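Local coordinates for protein putative hydantoin racemase (Klebsiella pneumoniae subsp. pneumoniae, PDB 3QVL) that racemises allantoin and probably other 5-monosubstituted hydantoins, interconverting their D and L forms, at residues 160-165 with 190-195; 19-24 with 185-190; 100-105 with 127-132; 4-9 with 206-211. All coordinates share one frame; numbering follows the deposited sequence.

Overall arrangement
The chain forms two parallel four-stranded sheets, each with strand order 2-1-3-4, and binds a hydantoin-acetic acid ligand in a pocket drawn from both halves of the sequence. Contacts 1, 2 and 3 each bring a side chain to about 9 Å from this ligand, contact 4 to about 11 Å. Contacts 1 and 2 share helix 189-196 and meet where V162 CG2 lies 3.7 Å from M185 CE. Contacts 2 and 4 meet at I19 CG2 and V6 CG1, 3.6 Å apart. Contacts 3 and 4 meet at M104 CE and M210 CE, 3.5 Å apart, and both reach a second subunit. Contacts 1 and 3 stay apart, their nearest atoms about 11 Å from each other.

Contact 1 (160-165 with 190-195); sequences EKVRER and QQLTRE. Unlike the reference sequence in segment 190-195: Q191 (reference Glu).
R163 NE points its N-H at E195 OE2, and this salt bridge is the polar link between the two helices. The atoms are modelled 2.5 Å apart, which is short, so the exact length is doubtful. The N-H to oxygen angle is 145°. OE2 offers its syn lone pair, on the side of the other carboxylate oxygen. It lies at the edge of the guanidinium but 22° out of its plane, and the carboxylate itself is turned moderately against that plane. On R163 the CG is anti to the backbone N, and the chain runs extended to NE, which carries the charged group across toward helix 189-196. NH1 turns back to E160 OE2 at 3.1 Å, a weak bond within helix 157-172. E160, R163 and E195 therefore form a salt-bridge network, which probably holds the guanidinium's rotation.

The two helices belong to the alpha/beta fold of the Asp/Glu/hydantoin racemase family. They flank strand 177-180 in the sequence and run in similar directions. The axes of segments 160-165 and 190-195 come within 11.5 Å of each other and cross at -34°.

Beneath the charged pair lies an apolar layer. L192 points toward helix 157-172 and splits its two methyls between two neighbours. L192 CD1 meets V162 CG1 at 4.0 Å, with the side chains at about a right angle. L192 CD2 lies 3.9 Å from R163 CG, so the aliphatic stem of the arginine lies against the leucine while its head faces E195. V162 also touches I144, and T193 packs on L219 of a second subunit.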
loop_
_atom_site.group_PDB
_atom_site.type_symbol
_atom_site.label_atom_id
_atom_site.label_comp_id
_atom_site.label_asym_id
_atom_site.label_seq_id
_atom_site.Cartn_x
_atom_site.Cartn_y
_atom_site.Cartn_z
ATOM N N GLU A 160 27.016 22.811 9.361
ATOM C CA GLU A 160 27.745 22.606 8.109
ATOM C C GLU A 160 27.425 21.244 7.492
ATOM O O GLU A 160 27.288 21.129 6.272
ATOM C CB GLU A 160 29.257 22.777 8.319
ATOM C CG GLU A 160 30.124 22.588 7.061
ATOM C CD GLU A 160 29.748 23.515 5.907
ATOM O OE1 GLU A 160 29.358 24.677 6.153
ATOM O OE2 GLU A 160 29.853 23.078 4.742
ATOM N N LYS A 161 27.299 20.226 8.343
ATOM C CA LYS A 161 26.930 18.879 7.902
ATOM C C LYS A 161 25.521 18.823 7.310
ATOM O O LYS A 161 25.284 18.091 6.348
ATOM C CB LYS A 161 27.068 17.876 9.049
ATOM C CG LYS A 161 28.457 17.280 9.184
ATOM C CD LYS A 161 28.539 16.347 10.378
ATOM C CE LYS A 161 29.615 15.290 10.190
ATOM N NZ LYS A 161 29.167 14.207 9.264
ATOM N N VAL A 162 24.600 19.594 7.887
ATOM C CA VAL A 162 23.236 19.712 7.360
ATOM C C VAL A 162 23.269 20.321 5.956
ATOM O O VAL A 162 22.663 19.782 5.026
ATOM C CB VAL A 162 22.319 20.544 8.302
ATOM C CG1 VAL A 162 20.987 20.874 7.630
ATOM C CG2 VAL A 162 22.076 19.801 9.605
ATOM N N ARG A 163 23.995 21.429 5.816
ATOM C CA ARG A 163 24.152 22.122 4.537
ATOM C C ARG A 163 24.705 21.194 3.452
ATOM O O ARG A 163 24.137 21.102 2.363
ATOM C CB ARG A 163 25.054 23.349 4.711
ATOM C CG ARG A 163 25.245 24.184 3.454
ATOM C CD ARG A 163 26.314 25.244 3.664
ATOM N NE ARG A 163 26.824 25.764 2.398
ATOM C CZ ARG A 163 27.863 25.259 1.734
ATOM N NH1 ARG A 163 28.522 24.208 2.207
ATOM N NH2 ARG A 163 28.243 25.809 0.588
ATOM N N GLU A 164 25.801 20.501 3.767
ATOM C CA GLU A 164 26.449 19.575 2.834
ATOM C C GLU A 164 25.539 18.411 2.448
ATOM O O GLU A 164 25.512 17.994 1.287
ATOM C CB GLU A 164 27.758 19.043 3.425
ATOM C CG GLU A 164 28.884 20.071 3.487
ATOM C CD GLU A 164 30.126 19.556 4.201
ATOM O OE1 GLU A 164 30.211 18.339 4.477
ATOM O OE2 GLU A 164 31.026 20.375 4.486
ATOM N N ARG A 165 24.800 17.892 3.427
ATOM C CA ARG A 165 23.849 16.809 3.191
ATOM C C ARG A 165 22.641 17.239 2.361
ATOM O O ARG A 165 22.114 16.446 1.580
ATOM C CB ARG A 165 23.408 16.176 4.511
ATOM C CG ARG A 165 23.790 14.715 4.627
ATOM C CD ARG A 165 22.644 13.857 4.145
ATOM N NE ARG A 165 23.067 12.646 3.444
ATOM C CZ ARG A 165 22.942 12.458 2.132
ATOM N NH1 ARG A 165 22.412 13.401 1.361
ATOM N NH2 ARG A 165 23.344 11.320 1.587
ATOM N N GLN A 190 15.602 29.315 6.584
ATOM C CA GLN A 190 15.608 30.513 5.741
ATOM C C GLN A 190 16.910 30.673 4.952
ATOM O O GLN A 190 16.879 30.897 3.740
ATOM C CB GLN A 190 15.326 31.764 6.583
ATOM C CG GLN A 190 15.466 33.083 5.829
ATOM C CD GLN A 190 15.179 34.291 6.699
ATOM O OE1 GLN A 190 16.095 34.921 7.229
ATOM N NE2 GLN A 190 13.899 34.616 6.856
ATOM N N GLN A 191 18.041 30.551 5.647
ATOM C CA GLN A 191 19.361 30.692 5.030
ATOM C C GLN A 191 19.619 29.621 3.972
ATOM O O GLN A 191 20.152 29.921 2.902
ATOM C CB GLN A 191 20.464 30.666 6.093
ATOM N N LEU A 192 19.235 28.381 4.275
ATOM C CA LEU A 192 19.399 27.267 3.341
ATOM C C LEU A 192 18.469 27.379 2.131
ATOM O O LEU A 192 18.844 26.995 1.024
ATOM C CB LEU A 192 19.203 25.921 4.048
ATOM C CG LEU A 192 20.290 25.447 5.023
ATOM C CD1 LEU A 192 19.842 24.189 5.750
ATOM C CD2 LEU A 192 21.624 25.215 4.321
ATOM N N THR A 193 17.264 27.903 2.351
ATOM C CA THR A 193 16.310 28.152 1.265
ATOM C C THR A 193 16.865 29.186 0.281
ATOM O O THR A 193 16.795 28.994 -0.937
ATOM C CB THR A 193 14.927 28.598 1.811
ATOM O OG1 THR A 193 14.355 27.539 2.587
ATOM C CG2 THR A 193 13.967 28.959 0.677
ATOM N N ARG A 194 17.427 30.267 0.818
ATOM C CA ARG A 194 18.017 31.330 0.006
ATOM C C ARG A 194 19.286 30.868 -0.712
ATOM O O ARG A 194 19.525 31.236 -1.864
ATOM C CB ARG A 194 18.317 32.559 0.869
ATOM N N GLU A 195 20.084 30.052 -0.025
ATOM C CA GLU A 195 21.364 29.574 -0.548
ATOM C C GLU A 195 21.200 28.504 -1.630
ATOM O O GLU A 195 21.881 28.547 -2.658
ATOM C CB GLU A 195 22.229 29.038 0.596
ATOM C CG GLU A 195 23.680 28.762 0.231
ATOM C CD GLU A 195 24.417 27.988 1.309
ATOM O OE1 GLU A 195 24.252 28.308 2.506
ATOM O OE2 GLU A 195 25.165 27.054 0.954
#

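Contact 2 (19-24 with 185-190); sequences IGAAAR and MATLAQ
A22 and A186 meet methyl to methyl, with A22 CB and A186 CB 3.5 Å apart. Both CB atoms point toward the opposite segment, and neither side chain has a torsion to adjust. The fit is set by the backbones, which come close: A22 CA and T187 CA are 5.5 Å apart. A22 CB also lies 4.1 Å from A186 C, so this methyl leans on the backbone of the turn as well. No hydrogen bond crosses the contact.

T187 brings a branched side chain to the helix. Its chi1 of 55° places OG1 between the backbone N and the carbonyl carbon. CG2 is left beside the backbone N and faces helix 13-26, where it lies 4.2 Å from A22 CB and 4.4 Å from A21 CB. The methyl thus spans two successive alanines of the helix, while OG1 is turned from it, at 6.2 Å from A22 CB. A21 touches more lightly than A22, and its CB points to the flank of the contact rather than at the turn. Small residues on both sides allow this close approach.

In segment 185-190 the backbone turns just before helix 189-196, with L188 N bonded to M185 O at 3.0 Å. The M185 side chain is extended and reaches T117, a residue of the ligand pocket.

The contact joins helix 13-26, which follows strand 2-7, to the turn between pocket residues 181-183 and helix 189-196. V204 of helix 203-216 touches both I19 and A186, and A23 rests on I33 of strand 31-36.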
loop_
_atom_site.group_PDB
_atom_site.type_symbol
_atom_site.label_atom_id
_atom_site.label_comp_id
_atom_site.label_asym_id
_atom_site.label_seq_id
_atom_site.Cartn_x
_atom_site.Cartn_y
_atom_site.Cartn_z
ATOM N N ILE A 19 13.989 26.879 19.085
ATOM C CA ILE A 19 12.602 26.639 18.688
ATOM C C ILE A 19 11.745 27.902 18.853
ATOM O O ILE A 19 10.992 28.270 17.946
ATOM C CB ILE A 19 12.002 25.443 19.475
ATOM C CG1 ILE A 19 12.599 24.126 18.966
ATOM C CG2 ILE A 19 10.484 25.417 19.363
ATOM C CD1 ILE A 19 12.482 22.966 19.939
ATOM N N GLY A 20 11.881 28.561 20.003
ATOM C CA GLY A 20 11.156 29.799 20.293
ATOM C C GLY A 20 11.466 30.927 19.325
ATOM O O GLY A 20 10.567 31.666 18.918
ATOM N N ALA A 21 12.740 31.052 18.954
ATOM C CA ALA A 21 13.184 32.067 17.998
ATOM C C ALA A 21 12.595 31.845 16.605
ATOM O O ALA A 21 12.177 32.798 15.945
ATOM C CB ALA A 21 14.708 32.112 17.934
ATOM N N ALA A 22 12.558 30.586 16.171
ATOM C CA ALA A 22 11.994 30.227 14.869
ATOM C C ALA A 22 10.487 30.471 14.815
ATOM O O ALA A 22 9.958 30.899 13.787
ATOM C CB ALA A 22 12.310 28.783 14.533
ATOM N N ALA A 23 9.809 30.202 15.930
ATOM C CA ALA A 23 8.365 30.390 16.044
ATOM C C ALA A 23 7.967 31.867 15.997
ATOM O O ALA A 23 7.005 32.234 15.318
ATOM C CB ALA A 23 7.847 29.738 17.319
ATOM N N ARG A 24 8.715 32.705 16.713
ATOM C CA ARG A 24 8.442 34.144 16.778
ATOM C C ARG A 24 8.756 34.868 15.470
ATOM O O ARG A 24 8.117 35.869 15.142
ATOM C CB ARG A 24 9.218 34.796 17.925
ATOM C CG ARG A 24 8.676 34.478 19.310
ATOM C CD ARG A 24 9.354 35.318 20.388
ATOM N NE ARG A 24 10.800 35.105 20.429
ATOM C CZ ARG A 24 11.412 34.185 21.172
ATOM N NH1 ARG A 24 12.732 34.078 21.132
ATOM N NH2 ARG A 24 10.712 33.372 21.957
ATOM N N MET A 185 17.308 22.400 14.187
ATOM C CA MET A 185 17.643 22.913 12.856
ATOM C C MET A 185 16.724 24.060 12.435
ATOM O O MET A 185 16.867 24.606 11.338
ATOM C CB MET A 185 17.556 21.795 11.813
ATOM C CG MET A 185 18.609 20.712 11.940
ATOM S SD MET A 185 18.328 19.386 10.751
ATOM C CE MET A 185 19.334 18.082 11.458
ATOM N N ALA A 186 15.797 24.424 13.319
ATOM C CA ALA A 186 14.715 25.364 13.010
ATOM C C ALA A 186 15.153 26.688 12.378
ATOM O O ALA A 186 14.525 27.159 11.427
ATOM C CB ALA A 186 13.869 25.620 14.254
ATOM N N THR A 187 16.229 27.275 12.895
ATOM C CA THR A 187 16.689 28.588 12.433
ATOM C C THR A 187 17.587 28.531 11.186
ATOM O O THR A 187 18.091 29.560 10.731
ATOM C CB THR A 187 17.395 29.381 13.565
ATOM O OG1 THR A 187 18.468 28.602 14.107
ATOM C CG2 THR A 187 16.411 29.727 14.678
ATOM N N LEU A 188 17.768 27.331 10.636
ATOM C CA LEU A 188 18.601 27.121 9.447
ATOM C C LEU A 188 17.811 27.200 8.142
ATOM O O LEU A 188 18.391 27.400 7.070
ATOM C CB LEU A 188 19.314 25.765 9.533
ATOM C CG LEU A 188 20.718 25.636 10.140
ATOM C CD1 LEU A 188 20.911 26.498 11.386
ATOM C CD2 LEU A 188 20.997 24.171 10.456
ATOM N N ALA A 189 16.492 27.044 8.243
ATOM C CA ALA A 189 15.601 26.931 7.082
ATOM C C ALA A 189 15.706 28.084 6.085
ATOM O O ALA A 189 15.877 27.853 4.886
ATOM C CB ALA A 189 14.161 26.756 7.540
ATOM N N GLN A 190 15.602 29.315 6.584
ATOM C CA GLN A 190 15.608 30.513 5.741
ATOM C C GLN A 190 16.910 30.673 4.952
ATOM O O GLN A 190 16.879 30.897 3.740
ATOM C CB GLN A 190 15.326 31.764 6.583
ATOM C CG GLN A 190 15.466 33.083 5.829
ATOM C CD GLN A 190 15.179 34.291 6.699
ATOM O OE1 GLN A 190 16.095 34.921 7.229
ATOM N NE2 GLN A 190 13.899 34.616 6.856
#

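Contact 3 (100-105 with 127-132); sequences AAMHMA and HLLHQY
The helical segments 100-105 and 127-132 meet at M102 and L129, whose CA atoms are 8.3 Å apart, and their axes cross at -62° with a closest approach of 11.5 Å. M102 carries the contact from its side. Its CG stands beside the backbone N (chi1 -69°), at the start of an extended chain that carries SD and CE to the other helix.

CE lands on L129, with M102 CE 3.8 Å from L129 CD2. The two side chains cross at about a right angle. The same methyl touches the base of L128, 4.4 Å from L128 CB. The sulfur also lies against L129 CD2, and it adds a second partner, Y132. M102 SD lies 3.9 Å from Y132 CD2 and 5.2 Å from the centroid of the Y132 ring. The line to it is 88° off the ring normal, so this is a Met-aromatic contact made at the ring edge and in the ring plane. M102 thus ends among three side chains, two from adjacent residues and one from the next turn of helix 122-132.

The helices are linked in the sequence through strand 112-116; F112 of that strand touches both M102 and L129, and F134 packs on the same two residues. Y132 OH is hydrogen-bonded to D80, which probably helps to fix the ring. On another side of helix 97-108, H103 NE2 is hydrogen-bonded to T106 OG1 of a second subunit.

No hydrogen bond crosses between the two segments. Cohesion comes from dispersion, with a probable small electrostatic share where the sulfur faces the C-H edge of the tyrosine.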
loop_
_atom_site.group_PDB
_atom_site.type_symbol
_atom_site.label_atom_id
_atom_site.label_comp_id
_atom_site.label_asym_id
_atom_site.label_seq_id
_atom_site.Cartn_x
_atom_site.Cartn_y
_atom_site.Cartn_z
ATOM N N ALA A 100 3.757 19.063 10.256
ATOM C CA ALA A 100 3.659 20.347 9.563
ATOM C C ALA A 100 4.667 20.493 8.423
ATOM O O ALA A 100 4.313 20.972 7.345
ATOM C CB ALA A 100 3.804 21.489 10.548
ATOM N N ALA A 101 5.910 20.077 8.665
ATOM C CA ALA A 101 6.973 20.166 7.660
ATOM C C ALA A 101 6.683 19.294 6.440
ATOM O O ALA A 101 6.889 19.725 5.303
ATOM C CB ALA A 101 8.320 19.802 8.265
ATOM N N MET A 102 6.205 18.075 6.686
ATOM C CA MET A 102 5.835 17.146 5.619
ATOM C C MET A 102 4.640 17.663 4.820
ATOM O O MET A 102 4.631 17.581 3.590
ATOM C CB MET A 102 5.527 15.758 6.187
ATOM C CG MET A 102 6.734 15.010 6.731
ATOM S SD MET A 102 6.250 13.497 7.581
ATOM C CE MET A 102 7.817 12.980 8.277
ATOM N N HIS A 103 3.640 18.191 5.529
ATOM C CA HIS A 103 2.458 18.791 4.903
ATOM C C HIS A 103 2.834 19.939 3.965
ATOM O O HIS A 103 2.342 20.006 2.836
ATOM C CB HIS A 103 1.465 19.277 5.966
ATOM C CG HIS A 103 0.518 18.219 6.444
ATOM N ND1 HIS A 103 0.897 17.209 7.302
ATOM C CD2 HIS A 103 -0.799 18.026 6.198
ATOM C CE1 HIS A 103 -0.142 16.432 7.552
ATOM N NE2 HIS A 103 -1.184 16.906 6.893
ATOM N N MET A 104 3.711 20.827 4.435
ATOM C CA MET A 104 4.179 21.966 3.640
ATOM C C MET A 104 4.996 21.529 2.428
ATOM O O MET A 104 4.890 22.127 1.356
ATOM C CB MET A 104 5.006 22.937 4.492
ATOM C CG MET A 104 4.243 23.669 5.593
ATOM S SD MET A 104 2.899 24.730 5.030
ATOM C CE MET A 104 1.525 23.581 5.062
ATOM N N ALA A 105 5.804 20.485 2.610
ATOM C CA ALA A 105 6.677 19.970 1.554
ATOM C C ALA A 105 5.907 19.495 0.327
ATOM O O ALA A 105 6.342 19.714 -0.805
ATOM C CB ALA A 105 7.560 18.856 2.092
ATOM N N HIS A 127 8.341 5.685 10.288
ATOM C CA HIS A 127 7.042 5.336 10.859
ATOM C C HIS A 127 6.033 6.472 10.699
ATOM O O HIS A 127 4.869 6.230 10.375
ATOM C CB HIS A 127 7.188 4.960 12.336
ATOM N N LEU A 128 6.489 7.706 10.920
ATOM C CA LEU A 128 5.637 8.889 10.773
ATOM C C LEU A 128 5.220 9.131 9.325
ATOM O O LEU A 128 4.089 9.544 9.067
ATOM C CB LEU A 128 6.319 10.137 11.342
ATOM C CG LEU A 128 6.456 10.274 12.861
ATOM C CD1 LEU A 128 7.034 11.637 13.189
ATOM C CD2 LEU A 128 5.126 10.077 13.585
ATOM N N LEU A 129 6.135 8.875 8.390
ATOM C CA LEU A 129 5.831 8.958 6.961
ATOM C C LEU A 129 4.669 8.039 6.594
ATOM O O LEU A 129 3.752 8.442 5.877
ATOM C CB LEU A 129 7.061 8.613 6.118
ATOM C CG LEU A 129 8.165 9.663 5.973
ATOM C CD1 LEU A 129 9.409 9.027 5.384
ATOM C CD2 LEU A 129 7.708 10.843 5.121
ATOM N N HIS A 130 4.714 6.808 7.100
ATOM C CA HIS A 130 3.650 5.831 6.879
ATOM C C HIS A 130 2.354 6.225 7.586
ATOM O O HIS A 130 1.273 6.135 7.000
ATOM C CB HIS A 130 4.095 4.435 7.322
ATOM C CG HIS A 130 5.055 3.780 6.378
ATOM N ND1 HIS A 130 4.687 3.357 5.119
ATOM C CD2 HIS A 130 6.366 3.468 6.511
ATOM C CE1 HIS A 130 5.730 2.817 4.516
ATOM N NE2 HIS A 130 6.762 2.871 5.339
ATOM N N GLN A 131 2.475 6.665 8.838
ATOM C CA GLN A 131 1.323 7.076 9.640
ATOM C C GLN A 131 0.589 8.272 9.034
ATOM O O GLN A 131 -0.641 8.285 8.980
ATOM C CB GLN A 131 1.751 7.391 11.078
ATOM N N TYR A 132 1.348 9.265 8.573
ATOM C CA TYR A 132 0.768 10.477 7.989
ATOM C C TYR A 132 0.390 10.299 6.517
ATOM O O TYR A 132 -0.377 11.094 5.967
ATOM C CB TYR A 132 1.709 11.677 8.153
ATOM C CG TYR A 132 2.047 12.043 9.587
ATOM C CD1 TYR A 132 1.147 11.803 10.629
ATOM C CD2 TYR A 132 3.260 12.658 9.895
ATOM C CE1 TYR A 132 1.458 12.146 11.943
ATOM C CE2 TYR A 132 3.579 13.008 11.205
ATOM C CZ TYR A 132 2.674 12.748 12.221
ATOM O OH TYR A 132 2.985 13.094 13.515
#

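Contact 4 (4-9 with 206-211); sequences IQVINP and AAVKMV
I4 sets its CG1 beside the backbone N (chi1 -55°) and extends CD1 beyond it (chi2 169°), which brings the long branch to helix 203-216. V211 answers with CG1, anti to its own backbone N. This is a helix packed on a parallel sheet, as in alpha/beta folds. Helical segment 206-211 runs roughly opposite to strand 4-7, at 151°, and their axes are 9.8 Å apart at closest approach. The helix follows strand 200-201 of one sheet but lies here against strand 2-7 of the other, so it ties the two parts of the chain together.

I4 and V211 reach toward each other tip to tip. I4 CG1 is 3.7 Å from V211 CG1, and I4 CD1 is 3.8 Å from the same methyl. One valine methyl is therefore held against two successive carbons of the isoleucine. I4 CD1 also rests near the helix backbone, 3.8 Å from V208 O.

All four touching residues are buried, and the contact is wholly apolar in its side chains. V74 of the neighbouring strand 72-75 touches both V6 and V211. On another side of the helix, M210 packs on M210 of a second subunit.

Further along the strand, V6 and V208 cross at about a right angle, with V6 CG2 and V208 CG2 4.1 Å apart.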
loop_
_atom_site.group_PDB
_atom_site.type_symbol
_atom_site.label_atom_id
_atom_site.label_comp_id
_atom_site.label_asym_id
_atom_site.label_seq_id
_atom_site.Cartn_x
_atom_site.Cartn_y
_atom_site.Cartn_z
ATOM N N ILE A 4 -0.146 30.933 21.132
ATOM C CA ILE A 4 0.244 29.580 20.746
ATOM C C ILE A 4 1.360 29.071 21.650
ATOM O O ILE A 4 2.429 29.681 21.740
ATOM C CB ILE A 4 0.691 29.507 19.262
ATOM C CG1 ILE A 4 -0.405 30.059 18.341
ATOM C CG2 ILE A 4 1.059 28.069 18.875
ATOM C CD1 ILE A 4 0.037 30.280 16.908
ATOM N N GLN A 5 1.095 27.953 22.320
ATOM C CA GLN A 5 2.085 27.303 23.164
ATOM C C GLN A 5 2.955 26.385 22.313
ATOM O O GLN A 5 2.482 25.373 21.793
ATOM C CB GLN A 5 1.398 26.512 24.280
ATOM C CG GLN A 5 2.349 25.974 25.342
ATOM C CD GLN A 5 1.703 24.942 26.247
ATOM O OE1 GLN A 5 0.935 24.091 25.796
ATOM N NE2 GLN A 5 2.021 25.007 27.535
ATOM N N VAL A 6 4.224 26.752 22.163
ATOM C CA VAL A 6 5.170 25.935 21.409
ATOM C C VAL A 6 6.003 25.110 22.389
ATOM O O VAL A 6 6.859 25.642 23.101
ATOM C CB VAL A 6 6.069 26.790 20.480
ATOM C CG1 VAL A 6 6.956 25.898 19.627
ATOM C CG2 VAL A 6 5.216 27.683 19.582
ATOM N N ILE A 7 5.729 23.809 22.419
ATOM C CA ILE A 7 6.337 22.908 23.393
ATOM C C ILE A 7 7.538 22.169 22.814
ATOM O O ILE A 7 7.397 21.370 21.888
ATOM C CB ILE A 7 5.320 21.859 23.922
ATOM C CG1 ILE A 7 4.034 22.538 24.406
ATOM C CG2 ILE A 7 5.950 21.004 25.032
ATOM C CD1 ILE A 7 2.859 21.592 24.559
ATOM N N ASN A 8 8.715 22.449 23.366
ATOM C CA ASN A 8 9.880 21.607 23.146
ATOM C C ASN A 8 9.740 20.388 24.056
ATOM O O ASN A 8 9.760 20.532 25.277
ATOM C CB ASN A 8 11.174 22.371 23.453
ATOM C CG ASN A 8 12.422 21.511 23.296
ATOM O OD1 ASN A 8 12.391 20.446 22.674
ATOM N ND2 ASN A 8 13.531 21.975 23.864
ATOM N N PRO A 9 9.570 19.187 23.468
ATOM C CA PRO A 9 9.352 17.967 24.248
ATOM C C PRO A 9 10.569 17.503 25.049
ATOM O O PRO A 9 10.412 16.728 25.994
ATOM C CB PRO A 9 8.982 16.933 23.178
ATOM C CG PRO A 9 8.462 17.749 22.048
ATOM C CD PRO A 9 9.370 18.934 22.033
ATOM N N ALA A 206 6.419 26.163 10.404
ATOM C CA ALA A 206 5.275 25.621 9.669
ATOM C C ALA A 206 4.095 25.290 10.582
ATOM O O ALA A 206 2.947 25.595 10.251
ATOM C CB ALA A 206 5.694 24.393 8.871
ATOM N N ALA A 207 4.386 24.680 11.731
ATOM C CA ALA A 207 3.354 24.299 12.698
ATOM C C ALA A 207 2.665 25.517 13.305
ATOM O O ALA A 207 1.453 25.501 13.524
ATOM C CB ALA A 207 3.937 23.413 13.788
ATOM N N VAL A 208 3.445 26.566 13.567
ATOM C CA VAL A 208 2.910 27.839 14.055
ATOM C C VAL A 208 1.878 28.390 13.069
ATOM O O VAL A 208 0.790 28.811 13.469
ATOM C CB VAL A 208 4.040 28.873 14.321
ATOM C CG1 VAL A 208 3.475 30.275 14.550
ATOM C CG2 VAL A 208 4.878 28.442 15.518
ATOM N N LYS A 209 2.218 28.356 11.781
ATOM C CA LYS A 209 1.321 28.838 10.731
ATOM C C LYS A 209 0.069 27.972 10.595
ATOM O O LYS A 209 -1.003 28.481 10.264
ATOM C CB LYS A 209 2.045 28.947 9.382
ATOM C CG LYS A 209 3.314 29.819 9.370
ATOM C CD LYS A 209 3.152 31.166 10.080
ATOM C CE LYS A 209 2.347 32.165 9.266
ATOM N NZ LYS A 209 2.201 33.455 10.002
ATOM N N MET A 210 0.209 26.671 10.856
ATOM C CA MET A 210 -0.929 25.747 10.821
ATOM C C MET A 210 -1.915 26.024 11.952
ATOM O O MET A 210 -3.129 26.016 11.735
ATOM C CB MET A 210 -0.467 24.284 10.854
ATOM C CG MET A 210 0.271 23.801 9.604
ATOM S SD MET A 210 -0.568 24.128 8.034
ATOM C CE MET A 210 0.187 25.689 7.566
ATOM N N VAL A 211 -1.386 26.269 13.150
ATOM C CA VAL A 211 -2.211 26.630 14.304
ATOM C C VAL A 211 -2.955 27.941 14.035
ATOM O O VAL A 211 -4.169 28.017 14.233
ATOM C CB VAL A 211 -1.380 26.731 15.613
ATOM C CG1 VAL A 211 -2.244 27.227 16.764
ATOM C CG2 VAL A 211 -0.767 25.384 15.967
#